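Local coordinates for protein bradyzoite surface antigen BSR4 (Toxoplasma gondii, PDB 2JKS) that is a surface antigen of the bradyzoite stage in the SAG1-related superfamily, probably displayed on the parasite surface, and binds zinc ions in the crystal, at residues Leu94-Asn106 / Trp118-Lys132. Residues are numbered along the deposited sequence; the frame is centred on the assembly and turned at random.
Sequences LLETDRIVNWKVN and WSLELHNEDLPLTDK. With ZN (zinc ion), chain D; ZN (zinc ion), chain F.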
loop_
_atom_site.group_PDB
_atom_site.type_symbol
_atom_site.label_atom_id
_atom_site.label_comp_id
_atom_site.label_asym_id
_atom_site.label_seq_id
_atom_site.Cartn_x
_atom_site.Cartn_y
_atom_site.Cartn_z
ATOM N N LEU A 94 9.460 2.997 -3.012
ATOM C CA LEU A 94 8.190 3.731 -3.087
ATOM C C LEU A 94 7.074 2.909 -2.433
ATOM O O LEU A 94 6.281 3.445 -1.671
ATOM C CB LEU A 94 7.809 4.057 -4.535
ATOM C CG LEU A 94 6.484 4.826 -4.755
ATOM C CD1 LEU A 94 6.455 6.184 -4.091
ATOM C CD2 LEU A 94 6.235 5.018 -6.181
ATOM N N LEU A 95 7.069 1.604 -2.682
ATOM C CA LEU A 95 5.989 0.739 -2.201
ATOM C C LEU A 95 6.178 0.324 -0.751
ATOM O O LEU A 95 5.245 -0.200 -0.096
ATOM C CB LEU A 95 5.846 -0.503 -3.094
ATOM C CG LEU A 95 5.380 -0.157 -4.526
ATOM C CD1 LEU A 95 5.272 -1.382 -5.373
ATOM C CD2 LEU A 95 4.041 0.669 -4.587
ATOM N N GLU A 96 7.400 0.556 -0.266
ATOM C CA GLU A 96 7.820 0.186 1.090
ATOM C C GLU A 96 7.644 -1.289 1.348
ATOM O O GLU A 96 7.152 -1.667 2.398
ATOM C CB GLU A 96 7.075 0.990 2.140
ATOM C CG GLU A 96 7.509 2.397 2.226
ATOM C CD GLU A 96 6.690 3.163 3.208
ATOM O OE1 GLU A 96 6.082 4.163 2.804
ATOM O OE2 GLU A 96 6.613 2.766 4.388
ATOM N N THR A 97 8.068 -2.106 0.392
ATOM C CA THR A 97 7.863 -3.538 0.446
ATOM C C THR A 97 9.204 -4.265 0.385
ATOM O O THR A 97 10.234 -3.632 0.167
ATOM C CB THR A 97 6.805 -4.022 -0.637
ATOM O OG1 THR A 97 7.140 -3.498 -1.935
ATOM C CG2 THR A 97 5.356 -3.567 -0.250
ATOM N N ASP A 98 9.199 -5.586 0.606
ATOM C CA ASP A 98 10.438 -6.373 0.829
ATOM C C ASP A 98 11.050 -6.951 -0.427
ATOM O O ASP A 98 12.243 -7.217 -0.468
ATOM C CB ASP A 98 10.164 -7.572 1.764
ATOM C CG ASP A 98 9.658 -7.158 3.141
ATOM O OD1 ASP A 98 10.050 -6.075 3.647
ATOM O OD2 ASP A 98 8.869 -7.945 3.713
ATOM N N ARG A 99 10.210 -7.200 -1.427
ATOM C CA ARG A 99 10.629 -7.872 -2.649
ATOM C C ARG A 99 11.120 -6.813 -3.651
ATOM O O ARG A 99 10.528 -5.745 -3.768
ATOM C CB ARG A 99 9.440 -8.665 -3.227
ATOM C CG ARG A 99 9.860 -9.759 -4.206
ATOM C CD ARG A 99 8.663 -10.477 -4.878
ATOM N NE ARG A 99 8.454 -9.963 -6.242
ATOM C CZ ARG A 99 7.311 -9.453 -6.648
ATOM N NH1 ARG A 99 6.272 -9.507 -5.822
ATOM N NH2 ARG A 99 7.182 -8.955 -7.878
ATOM N N ILE A 100 12.212 -7.102 -4.345
ATOM C CA ILE A 100 12.677 -6.252 -5.444
ATOM C C ILE A 100 11.618 -6.293 -6.555
ATOM O O ILE A 100 11.239 -7.374 -6.992
ATOM C CB ILE A 100 14.047 -6.777 -6.006
ATOM C CG1 ILE A 100 15.169 -6.748 -4.920
ATOM C CG2 ILE A 100 14.402 -6.104 -7.335
ATOM C CD1 ILE A 100 15.960 -5.446 -4.737
ATOM N N VAL A 101 11.104 -5.135 -6.987
ATOM C CA VAL A 101 10.105 -5.109 -8.080
ATOM C C VAL A 101 10.520 -4.070 -9.104
ATOM O O VAL A 101 10.856 -2.949 -8.728
ATOM C CB VAL A 101 8.628 -4.746 -7.611
ATOM C CG1 VAL A 101 7.622 -5.625 -8.375
ATOM C CG2 VAL A 101 8.441 -4.832 -6.110
ATOM N N ASN A 102 10.534 -4.433 -10.384
ATOM C CA ASN A 102 10.968 -3.475 -11.399
ATOM C C ASN A 102 10.137 -3.711 -12.618
ATOM O O ASN A 102 9.625 -4.837 -12.842
ATOM C CB ASN A 102 12.433 -3.690 -11.847
ATOM C CG ASN A 102 13.430 -3.711 -10.733
ATOM O OD1 ASN A 102 14.007 -4.765 -10.424
ATOM N ND2 ASN A 102 13.707 -2.552 -10.173
ATOM N N TRP A 103 10.027 -2.662 -13.438
ATOM C CA TRP A 103 9.524 -2.811 -14.796
ATOM C C TRP A 103 10.507 -3.709 -15.527
ATOM O O TRP A 103 11.694 -3.640 -15.280
ATOM C CB TRP A 103 9.508 -1.476 -15.507
ATOM C CG TRP A 103 8.379 -0.546 -15.107
ATOM C CD1 TRP A 103 8.380 0.359 -14.089
ATOM C CD2 TRP A 103 7.099 -0.441 -15.737
ATOM N NE1 TRP A 103 7.186 1.024 -14.041
ATOM C CE2 TRP A 103 6.381 0.580 -15.058
ATOM C CE3 TRP A 103 6.493 -1.095 -16.822
ATOM C CZ2 TRP A 103 5.047 0.979 -15.445
ATOM C CZ3 TRP A 103 5.199 -0.720 -17.201
ATOM C CH2 TRP A 103 4.478 0.300 -16.490
ATOM N N LYS A 104 9.995 -4.528 -16.433
ATOM C CA LYS A 104 10.804 -5.477 -17.168
ATOM C C LYS A 104 10.654 -5.197 -18.640
ATOM O O LYS A 104 9.545 -5.146 -19.150
ATOM C CB LYS A 104 10.350 -6.899 -16.906
ATOM C CG LYS A 104 10.855 -7.440 -15.612
ATOM C CD LYS A 104 10.248 -8.763 -15.368
ATOM C CE LYS A 104 10.696 -9.299 -13.993
ATOM N NZ LYS A 104 10.097 -10.650 -13.828
ATOM N N VAL A 105 11.785 -5.059 -19.315
ATOM C CA VAL A 105 11.768 -4.971 -20.774
ATOM C C VAL A 105 11.222 -6.276 -21.430
ATOM O O VAL A 105 11.481 -7.403 -20.983
ATOM C CB VAL A 105 13.154 -4.523 -21.326
ATOM C CG1 VAL A 105 14.086 -5.649 -21.336
ATOM C CG2 VAL A 105 12.997 -3.923 -22.719
ATOM N N ASN A 106 10.404 -6.117 -22.451
ATOM C CA ASN A 106 9.941 -7.264 -23.183
ATOM C C ASN A 106 11.011 -7.583 -24.244
ATOM O O ASN A 106 11.418 -6.730 -25.049
ATOM C CB ASN A 106 8.490 -7.091 -23.669
ATOM C CG ASN A 106 7.479 -6.880 -22.477
ATOM O OD1 ASN A 106 7.844 -6.978 -21.278
ATOM N ND2 ASN A 106 6.220 -6.613 -22.812
ATOM N N TRP A 118 7.611 -2.502 -21.981
ATOM C CA TRP A 118 7.927 -2.866 -20.610
ATOM C C TRP A 118 6.653 -3.331 -19.924
ATOM O O TRP A 118 5.563 -2.866 -20.263
ATOM C CB TRP A 118 8.522 -1.697 -19.811
ATOM C CG TRP A 118 9.772 -1.122 -20.398
ATOM C CD1 TRP A 118 11.070 -1.489 -20.111
ATOM C CD2 TRP A 118 9.848 -0.097 -21.381
ATOM N NE1 TRP A 118 11.944 -0.733 -20.860
ATOM C CE2 TRP A 118 11.221 0.132 -21.642
ATOM C CE3 TRP A 118 8.882 0.694 -22.051
ATOM C CZ2 TRP A 118 11.653 1.094 -22.576
ATOM C CZ3 TRP A 118 9.304 1.647 -22.965
ATOM C CH2 TRP A 118 10.687 1.850 -23.217
ATOM N N SER A 119 6.821 -4.211 -18.934
ATOM C CA SER A 119 5.732 -4.818 -18.157
ATOM C C SER A 119 6.079 -4.648 -16.690
ATOM O O SER A 119 7.240 -4.836 -16.333
ATOM C CB SER A 119 5.722 -6.351 -18.399
ATOM O OG SER A 119 5.049 -6.652 -19.581
ATOM N N LEU A 120 5.101 -4.298 -15.849
ATOM C CA LEU A 120 5.280 -4.260 -14.394
ATOM C C LEU A 120 4.209 -5.151 -13.824
ATOM O O LEU A 120 3.012 -4.898 -14.015
ATOM C CB LEU A 120 5.204 -2.826 -13.815
ATOM C CG LEU A 120 5.064 -2.676 -12.284
ATOM C CD1 LEU A 120 6.287 -3.261 -11.582
ATOM C CD2 LEU A 120 4.853 -1.181 -11.843
ATOM N N GLU A 121 4.621 -6.237 -13.177
ATOM C CA GLU A 121 3.638 -7.164 -12.605
ATOM C C GLU A 121 3.768 -7.109 -11.075
ATOM O O GLU A 121 4.752 -7.532 -10.518
ATOM C CB GLU A 121 3.862 -8.607 -13.120
ATOM C CG GLU A 121 3.019 -9.648 -12.363
ATOM C CD GLU A 121 3.402 -11.042 -12.733
ATOM O OE1 GLU A 121 4.573 -11.442 -12.474
ATOM O OE2 GLU A 121 2.538 -11.750 -13.277
ATOM N N LEU A 122 2.774 -6.547 -10.393
ATOM C CA LEU A 122 2.797 -6.661 -8.958
ATOM C C LEU A 122 2.244 -7.999 -8.495
ATOM O O LEU A 122 1.408 -8.590 -9.184
ATOM C CB LEU A 122 2.036 -5.498 -8.325
ATOM C CG LEU A 122 2.518 -4.126 -8.768
ATOM C CD1 LEU A 122 1.669 -3.088 -8.080
ATOM C CD2 LEU A 122 3.989 -3.928 -8.488
ATOM N N HIS A 123 2.758 -8.485 -7.352
ATOM C CA HIS A 123 2.259 -9.678 -6.655
ATOM C C HIS A 123 1.506 -9.144 -5.414
ATOM O O HIS A 123 1.638 -7.968 -5.037
ATOM C CB HIS A 123 3.379 -10.681 -6.218
ATOM C CG HIS A 123 4.194 -11.274 -7.351
ATOM N ND1 HIS A 123 5.034 -12.360 -7.182
ATOM C CD2 HIS A 123 4.265 -10.958 -8.666
ATOM C CE1 HIS A 123 5.616 -12.654 -8.333
ATOM N NE2 HIS A 123 5.141 -11.836 -9.253
ATOM N N ASN A 124 0.705 -9.989 -4.774
ATOM C CA ASN A 124 -0.136 -9.494 -3.664
ATOM C C ASN A 124 0.710 -8.911 -2.563
ATOM O O ASN A 124 0.396 -7.859 -1.973
ATOM C CB ASN A 124 -1.090 -10.583 -3.176
ATOM C CG ASN A 124 -2.290 -10.778 -4.105
ATOM O OD1 ASN A 124 -2.698 -9.872 -4.865
ATOM N ND2 ASN A 124 -2.884 -11.964 -4.034
ATOM N N GLU A 125 1.852 -9.545 -2.342
ATOM C CA GLU A 125 2.784 -9.108 -1.301
ATOM C C GLU A 125 3.434 -7.765 -1.621
ATOM O O GLU A 125 4.007 -7.122 -0.718
ATOM C CB GLU A 125 3.830 -10.203 -0.996
ATOM C CG GLU A 125 5.004 -10.414 -1.987
ATOM C CD GLU A 125 4.714 -11.437 -3.118
ATOM O OE1 GLU A 125 3.527 -11.843 -3.279
ATOM O OE2 GLU A 125 5.669 -11.842 -3.847
ATOM N N ASP A 126 3.299 -7.304 -2.888
ATOM C CA ASP A 126 3.885 -6.022 -3.279
ATOM C C ASP A 126 2.941 -4.870 -2.999
ATOM O O ASP A 126 3.340 -3.698 -3.073
ATOM C CB ASP A 126 4.272 -5.964 -4.768
ATOM C CG ASP A 126 5.305 -7.003 -5.163
ATOM O OD1 ASP A 126 6.222 -7.326 -4.387
ATOM O OD2 ASP A 126 5.227 -7.459 -6.309
ATOM N N LEU A 127 1.676 -5.184 -2.748
ATOM C CA LEU A 127 0.656 -4.112 -2.578
ATOM C C LEU A 127 0.961 -3.335 -1.301
ATOM O O LEU A 127 1.173 -3.968 -0.278
ATOM C CB LEU A 127 -0.750 -4.705 -2.550
ATOM C CG LEU A 127 -1.240 -5.274 -3.868
ATOM C CD1 LEU A 127 -2.639 -5.868 -3.631
ATOM C CD2 LEU A 127 -1.226 -4.150 -4.917
ATOM N N PRO A 128 1.041 -1.974 -1.378
ATOM C CA PRO A 128 1.486 -1.125 -0.251
ATOM C C PRO A 128 0.420 -1.025 0.863
ATOM O O PRO A 128 -0.722 -1.419 0.664
ATOM C CB PRO A 128 1.749 0.249 -0.926
ATOM C CG PRO A 128 0.814 0.266 -2.089
ATOM C CD PRO A 128 0.770 -1.166 -2.592
ATOM N N LEU A 129 0.815 -0.559 2.039
ATOM C CA LEU A 129 -0.141 -0.246 3.135
ATOM C C LEU A 129 -0.862 1.066 2.963
ATOM O O LEU A 129 -1.865 1.342 3.641
ATOM C CB LEU A 129 0.606 -0.236 4.467
ATOM C CG LEU A 129 1.339 -1.524 4.791
ATOM C CD1 LEU A 129 2.070 -1.414 6.140
ATOM C CD2 LEU A 129 0.426 -2.730 4.724
ATOM N N THR A 130 -0.329 1.908 2.071
ATOM C CA THR A 130 -0.909 3.187 1.780
ATOM C C THR A 130 -0.954 3.371 0.257
ATOM O O THR A 130 -0.176 2.734 -0.454
ATOM C CB THR A 130 -0.095 4.357 2.443
ATOM O OG1 THR A 130 1.239 4.322 1.954
ATOM C CG2 THR A 130 -0.046 4.188 3.989
ATOM N N ASP A 131 -1.846 4.243 -0.208
ATOM C CA ASP A 131 -1.992 4.511 -1.656
ATOM C C ASP A 131 -0.734 5.163 -2.204
ATOM O O ASP A 131 -0.230 6.085 -1.593
ATOM C CB ASP A 131 -3.229 5.369 -1.933
ATOM C CG ASP A 131 -4.531 4.665 -1.552
ATOM O OD1 ASP A 131 -4.612 3.417 -1.632
ATOM O OD2 ASP A 131 -5.497 5.353 -1.192
ATOM N N LYS A 132 -0.224 4.649 -3.329
ATOM C CA LYS A 132 0.978 5.181 -3.946
ATOM C C LYS A 132 0.747 5.596 -5.396
ATOM O O LYS A 132 -0.148 5.090 -6.089
ATOM C CB LYS A 132 2.132 4.157 -3.907
ATOM C CG LYS A 132 2.465 3.573 -2.521
ATOM C CD LYS A 132 3.145 4.617 -1.617
ATOM C CE LYS A 132 3.390 4.000 -0.237
ATOM N NZ LYS A 132 4.036 5.024 0.632
HETATM ZN ZN ZN D . 5.380 -13.183 -5.408
HETATM ZN ZN ZN F . 5.138 4.921 4.612
HETATM O O HOH W 1 3.673 -0.008 2.067
HETATM O O HOH W 2 6.456 -6.700 1.259
HETATM O O HOH W 3 7.054 -10.966 -12.169
HETATM O O HOH W 4 6.695 6.622 5.381
#
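Trp103 lies with one face against Leu120, whose CB sits over the six-membered ring, 3.6 Å from its centroid and 13° off the normal. Trp103 CE3 comes within 3.7 Å of Trp118 CB, and the Trp118 carbonyl carbon lies at the edge of the indole. The Arg99 guanidinium has His123 over one face, the two planes 34° apart. The backbone O of Glu121 lies at its edge. The Asp126 carboxylate forms a salt bridge with Arg99, but the place of NH1 is doubtful. Asp126 OD2 also takes the backbone N of His123, at 2.9 Å, from above the carboxylate plane. This bond helps fix the carboxylate in the turn. His123 ND1 and Glu125 OE2 both bind a zinc ion. The Glu125 chain bends at chi2 (-90°), which brings its carboxylate back to this metal.

A second zinc ion is bound by Glu96, more closely by OE1 than by OE2. Lys132 NZ reaches Glu96 OE1 at 3.1 Å as a salt bridge, on the anti side but tilted out of the carboxylate plane. The carboxylate thus meets two cations, and its negative charge probably helps to hold both. Between the two zinc sites Thr97 CG2 packs on Asp126 O at 3.5 Å. Apolar side chains also meet: Leu95 CD1 packs on Leu122 CD2, and Val101 CG1 touches both Leu120 CD1 and Leu122 CD2. A water bridges Leu95 O and Leu129 N.

Lys104 and Ser119 form an antiparallel hydrogen-bonded pair, with Lys104 N to Ser119 O at 2.8 Å. This pairing joins strand 104-105, an outermost strand of its sheet, to 116-121, which pairs in turn with 41-47. Trp103 and Trp118 reach strands 53-67 and 132-141 of the second sheet in this SRS domain. Glu96, the C-prime residue of the Schellman motif that ends helix 91-95, shares its zinc ion with Asp205.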